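PDB 2BBR: viral CASP8 and FADD-like apoptosis regulator from Molluscum contagiosum virus subtype 1, which blocks death-receptor apoptosis by interfering with caspase-8 recruitment and activation at the death-inducing signaling complex, and suppresses NF-kappa-B activation by binding host NEMO. Local coordinates for residues L93-Y96 with R97-V101; Q172-E175 with Y176-E180. All coordinates share one frame; numbering follows the deposited sequence.

In the fold
Both contacts are local: interaction 1 at the loop-to-helix junction that starts helix 95-104, interaction 2 within the long helix 167-187. They sit about 12 Å apart, centre to centre, and join where Y176 packs on R95, Y96 and L99, its OH 3.4 Å from Y96 CB. Interaction 1 lies buried, its centre about 4 Å from the centre of the chain. There a threonine cap, an arginine laid against a tyrosine and a methionine on the same ring do the work. Interaction 2 lies farther out and is only partly buried; its side chains are largely polar, backbone bonds dominate, and two waters link carbonyls to side chains.

Interaction 1. Residues L93-Y96 with R97-V101; sequences LTRY and RKLMV. With AZI (azide ion), chain B.
T94 and R97 lie side by side at the start of helix 95-104, and the arginine is the chain to follow. Its CB passes the threonine hydroxyl at van der Waals range, and CG comes closer, 3.2 Å from T94 OG1. That same oxygen accepts from R97 N (3.3 Å), an almost straight capping bond (168°) that makes T94 the N-cap residue. T94 can reach it because OG1 stands between its own backbone N and carbonyl carbon (chi1 63°). Beyond CG the arginine bends at chi2 (-86°) and runs out past the Y96 ring. R97 NE stays 4.0 Å from Y96 CE2, while CZ draws in, so that CE2 sits over the centre of one guanidinium face, 3.6 Å above its plane. At the tip, NH1 forms a salt bridge with E144, whose OE2 also bonds Y96 OH; NH2 pairs with D34, and F30 adds a cation-pi contact. One buried arginine thus ties the two death effector domains together. M100 CG meets a face of the Y96 ring in a CH-pi contact, 4.3 Å from its centroid, with SD farther out in an oblique Met-aromatic approach. One turn after R95, L99 packs over a face of its guanidinium, L99 CD1 3.7 Å from R95 NH2. R95 NH1 bonds N3 (3.2 Å) of an azide ion probably from the crystallisation liquor, and K98 NZ bonds N2 weakly besides its salt bridges to E62 and the terminal carboxylate of H195, a tag residue. The whole is a threonine N-capped helix start in the second death effector domain, packed against the first.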
loop_
_atom_site.group_PDB
_atom_site.type_symbol
_atom_site.label_atom_id
_atom_site.label_comp_id
_atom_site.label_asym_id
_atom_site.label_seq_id
_atom_site.Cartn_x
_atom_site.Cartn_y
_atom_site.Cartn_z
ATOM N N LEU A 93 -9.421 -0.722 -1.168
ATOM C CA LEU A 93 -7.989 -0.793 -1.452
ATOM C C LEU A 93 -7.704 -0.953 -2.937
ATOM O O LEU A 93 -8.368 -1.717 -3.636
ATOM C CB LEU A 93 -7.352 -1.937 -0.664
ATOM C CG LEU A 93 -7.404 -1.757 0.860
ATOM C CD1 LEU A 93 -7.120 -3.082 1.536
ATOM C CD2 LEU A 93 -6.417 -0.688 1.305
ATOM N N THR A 94 -6.703 -0.228 -3.417
ATOM C CA THR A 94 -6.356 -0.285 -4.828
ATOM C C THR A 94 -5.135 -1.148 -5.098
ATOM O O THR A 94 -4.270 -1.321 -4.235
ATOM C CB THR A 94 -6.084 1.124 -5.389
ATOM O OG1 THR A 94 -4.944 1.688 -4.726
ATOM C CG2 THR A 94 -7.298 2.025 -5.181
ATOM N N ARG A 95 -5.078 -1.698 -6.304
ATOM C CA ARG A 95 -3.945 -2.512 -6.700
ATOM C C ARG A 95 -2.673 -1.663 -6.626
ATOM O O ARG A 95 -1.613 -2.155 -6.245
ATOM C CB ARG A 95 -4.161 -3.052 -8.115
ATOM C CG ARG A 95 -2.953 -3.727 -8.741
ATOM C CD ARG A 95 -2.376 -4.849 -7.898
ATOM N NE ARG A 95 -1.322 -5.527 -8.648
ATOM C CZ ARG A 95 -0.409 -6.327 -8.113
ATOM N NH1 ARG A 95 -0.409 -6.563 -6.810
ATOM N NH2 ARG A 95 0.512 -6.884 -8.891
ATOM N N TYR A 96 -2.786 -0.383 -6.973
ATOM C CA TYR A 96 -1.636 0.514 -6.921
ATOM C C TYR A 96 -1.003 0.540 -5.530
ATOM O O TYR A 96 0.195 0.301 -5.379
ATOM C CB TYR A 96 -2.047 1.939 -7.317
ATOM C CG TYR A 96 -0.988 2.984 -7.038
ATOM C CD1 TYR A 96 0.245 2.953 -7.689
ATOM C CD2 TYR A 96 -1.215 3.993 -6.107
ATOM C CE1 TYR A 96 1.227 3.897 -7.417
ATOM C CE2 TYR A 96 -0.238 4.943 -5.825
ATOM C CZ TYR A 96 0.980 4.889 -6.484
ATOM O OH TYR A 96 1.951 5.824 -6.212
ATOM N N ARG A 97 -1.805 0.823 -4.510
ATOM C CA ARG A 97 -1.280 0.905 -3.152
ATOM C C ARG A 97 -0.786 -0.440 -2.630
ATOM O O ARG A 97 0.268 -0.521 -1.997
ATOM C CB ARG A 97 -2.348 1.461 -2.202
ATOM C CG ARG A 97 -2.867 2.851 -2.544
ATOM C CD ARG A 97 -2.005 3.946 -1.956
ATOM N NE ARG A 97 -2.411 5.261 -2.444
ATOM C CZ ARG A 97 -1.565 6.263 -2.635
ATOM N NH1 ARG A 97 -0.278 6.089 -2.365
ATOM N NH2 ARG A 97 -1.995 7.412 -3.138
ATOM N N LYS A 98 -1.551 -1.495 -2.876
ATOM C CA LYS A 98 -1.147 -2.814 -2.407
ATOM C C LYS A 98 0.155 -3.257 -3.071
ATOM O O LYS A 98 1.041 -3.810 -2.414
ATOM C CB LYS A 98 -2.265 -3.826 -2.662
ATOM C CG LYS A 98 -3.488 -3.601 -1.774
ATOM C CD LYS A 98 -4.591 -4.613 -2.037
ATOM C CE LYS A 98 -5.325 -4.327 -3.336
ATOM N NZ LYS A 98 -6.245 -5.442 -3.693
ATOM N N LEU A 99 0.280 -3.001 -4.370
ATOM C CA LEU A 99 1.489 -3.368 -5.097
ATOM C C LEU A 99 2.707 -2.634 -4.556
ATOM O O LEU A 99 3.770 -3.227 -4.383
ATOM C CB LEU A 99 1.334 -3.061 -6.588
ATOM C CG LEU A 99 2.568 -3.299 -7.469
ATOM C CD1 LEU A 99 3.052 -4.736 -7.333
ATOM C CD2 LEU A 99 2.221 -2.998 -8.916
ATOM N N MET A 100 2.559 -1.341 -4.291
ATOM C CA MET A 100 3.683 -0.574 -3.769
ATOM C C MET A 100 4.154 -1.125 -2.424
ATOM O O MET A 100 5.357 -1.197 -2.162
ATOM C CB MET A 100 3.316 0.905 -3.644
ATOM C CG MET A 100 3.111 1.607 -4.984
ATOM S SD MET A 100 4.531 1.497 -6.113
ATOM C CE MET A 100 3.875 0.378 -7.331
ATOM N N VAL A 101 3.220 -1.509 -1.561
ATOM C CA VAL A 101 3.612 -2.068 -0.272
ATOM C C VAL A 101 4.393 -3.360 -0.488
ATOM O O VAL A 101 5.454 -3.565 0.107
ATOM C CB VAL A 101 2.389 -2.375 0.620
ATOM C CG1 VAL A 101 2.823 -3.195 1.831
ATOM C CG2 VAL A 101 1.738 -1.072 1.076
HETATM N N1 AZI B . -4.441 -8.057 -4.155
HETATM N N2 AZI B . -3.661 -7.218 -4.405
HETATM N N3 AZI B . -2.853 -6.431 -4.696
#

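Interaction 2. Residues Q172-E175 with Y176-E180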
loop_
_atom_site.group_PDB
_atom_site.type_symbol
_atom_site.label_atom_id
_atom_site.label_comp_id
_atom_site.label_asym_id
_atom_site.label_seq_id
_atom_site.Cartn_x
_atom_site.Cartn_y
_atom_site.Cartn_z
ATOM N N GLN A 172 6.791 -5.992 -12.668
ATOM C CA GLN A 172 5.521 -5.928 -11.951
ATOM C C GLN A 172 4.877 -4.560 -12.137
ATOM O O GLN A 172 3.662 -4.455 -12.305
ATOM C CB GLN A 172 5.721 -6.179 -10.459
ATOM C CG GLN A 172 6.103 -7.593 -10.095
ATOM C CD GLN A 172 6.139 -7.789 -8.597
ATOM O OE1 GLN A 172 5.147 -7.554 -7.910
ATOM N NE2 GLN A 172 7.284 -8.218 -8.080
ATOM N N LEU A 173 5.689 -3.508 -12.085
ATOM C CA LEU A 173 5.165 -2.161 -12.253
ATOM C C LEU A 173 4.750 -1.861 -13.688
ATOM O O LEU A 173 3.740 -1.196 -13.906
ATOM C CB LEU A 173 6.177 -1.119 -11.772
ATOM C CG LEU A 173 6.056 -0.717 -10.300
ATOM C CD1 LEU A 173 6.360 -1.900 -9.397
ATOM C CD2 LEU A 173 7.007 0.436 -10.019
ATOM N N VAL A 174 5.526 -2.329 -14.662
ATOM C CA VAL A 174 5.177 -2.107 -16.062
ATOM C C VAL A 174 3.859 -2.817 -16.364
ATOM O O VAL A 174 2.963 -2.253 -17.003
ATOM C CB VAL A 174 6.275 -2.640 -17.016
ATOM C CG1 VAL A 174 5.765 -2.640 -18.454
ATOM C CG2 VAL A 174 7.520 -1.772 -16.905
ATOM N N GLU A 175 3.737 -4.052 -15.894
ATOM C CA GLU A 175 2.521 -4.813 -16.119
ATOM C C GLU A 175 1.326 -4.153 -15.446
ATOM O O GLU A 175 0.229 -4.132 -16.008
ATOM C CB GLU A 175 2.699 -6.249 -15.631
ATOM C CG GLU A 175 3.599 -7.061 -16.554
ATOM C CD GLU A 175 3.827 -8.478 -16.075
ATOM O OE1 GLU A 175 4.416 -9.272 -16.840
ATOM O OE2 GLU A 175 3.427 -8.796 -14.936
ATOM N N TYR A 176 1.533 -3.615 -14.248
ATOM C CA TYR A 176 0.459 -2.932 -13.543
ATOM C C TYR A 176 -0.001 -1.719 -14.343
ATOM O O TYR A 176 -1.200 -1.506 -14.521
ATOM C CB TYR A 176 0.911 -2.453 -12.157
ATOM C CG TYR A 176 -0.031 -1.405 -11.604
ATOM C CD1 TYR A 176 -1.303 -1.754 -11.164
ATOM C CD2 TYR A 176 0.292 -0.046 -11.662
ATOM C CE1 TYR A 176 -2.237 -0.785 -10.812
ATOM C CE2 TYR A 176 -0.638 0.934 -11.314
ATOM C CZ TYR A 176 -1.904 0.553 -10.896
ATOM O OH TYR A 176 -2.861 1.498 -10.612
ATOM N N GLU A 177 0.944 -0.911 -14.815
ATOM C CA GLU A 177 0.565 0.280 -15.560
ATOM C C GLU A 177 -0.216 -0.078 -16.811
ATOM O O GLU A 177 -1.194 0.592 -17.146
ATOM C CB GLU A 177 1.788 1.126 -15.924
ATOM C CG GLU A 177 1.384 2.469 -16.520
ATOM C CD GLU A 177 2.519 3.463 -16.622
ATOM O OE1 GLU A 177 3.383 3.493 -15.722
ATOM O OE2 GLU A 177 2.529 4.242 -17.597
ATOM N N GLN A 178 0.209 -1.131 -17.500
ATOM C CA GLN A 178 -0.483 -1.566 -18.706
ATOM C C GLN A 178 -1.881 -2.085 -18.375
ATOM O O GLN A 178 -2.838 -1.822 -19.108
ATOM C CB GLN A 178 0.333 -2.644 -19.421
ATOM C CG GLN A 178 1.635 -2.138 -20.018
ATOM C CD GLN A 178 1.417 -1.010 -21.000
ATOM O OE1 GLN A 178 1.293 0.153 -20.610
ATOM N NE2 GLN A 178 1.347 -1.349 -22.282
ATOM N N GLN A 179 -2.012 -2.810 -17.269
ATOM C CA GLN A 179 -3.312 -3.328 -16.856
ATOM C C GLN A 179 -4.259 -2.188 -16.496
ATOM O O GLN A 179 -5.436 -2.210 -16.859
ATOM C CB GLN A 179 -3.153 -4.262 -15.654
ATOM C CG GLN A 179 -2.547 -5.613 -15.997
ATOM C CD GLN A 179 -2.248 -6.447 -14.769
ATOM O OE1 GLN A 179 -3.062 -6.530 -13.849
ATOM N NE2 GLN A 179 -1.082 -7.080 -14.753
ATOM N N GLU A 180 -3.750 -1.197 -15.773
ATOM C CA GLU A 180 -4.571 -0.055 -15.388
ATOM C C GLU A 180 -5.006 0.727 -16.626
ATOM O O GLU A 180 -6.150 1.168 -16.719
ATOM C CB GLU A 180 -3.796 0.857 -14.430
ATOM C CG GLU A 180 -4.463 2.210 -14.191
ATOM C CD GLU A 180 -5.852 2.102 -13.579
ATOM O OE1 GLU A 180 -6.594 3.108 -13.622
ATOM O OE2 GLU A 180 -6.203 1.028 -13.045
HETATM O O HOH W 1 5.152 1.311 -15.220
HETATM O O HOH W 2 3.816 0.004 -18.598
#
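V174 and Q178 meet one turn apart on the outer side of helix 167-187. Q178 CG lies 3.3 Å from V174 O, which also accepts from Q178 N. The glutamine chain then bends at chi2 (-57°), bringing OE1 to a water that donates to V174 O at 2.9 Å and, more weakly, to OE1 itself. Next along, Q179 runs extended back alongside E175: its CG touches E175 O at 3.1 Å, and NE2 comes to 4.0 Å from E175 CB. The same carbonyl takes the backbone bond from Q179 N (2.9 Å), and the CB and CG of Q179 lie against this already bonded oxygen. On the inner side Y176 CB rests 3.4 Å from Q172 O, the acceptor for Y176 N, while L173 O lies at the ring edge, near its plane. A chi1 of 163° carries the Y176 ring away from the preceding turn, and its OH bonds the carbonyl of P151. H194, from the histidine tail of the construct, meets its ring with the planes about 25° apart. A second water joins E177 OE1 (2.9 Å) to L173 O, the latter bond weak. E177 OE1 also accepts from V154 N, so the loop before helix 155-163 helps to fix the carboxylate, and L173 packs on L157, A158 and L161 of that helix. A mostly polar outer side, with V174 among its residues, and a buried side led by L173 and Y176 mark an amphipathic helix, the last of the second death effector domain.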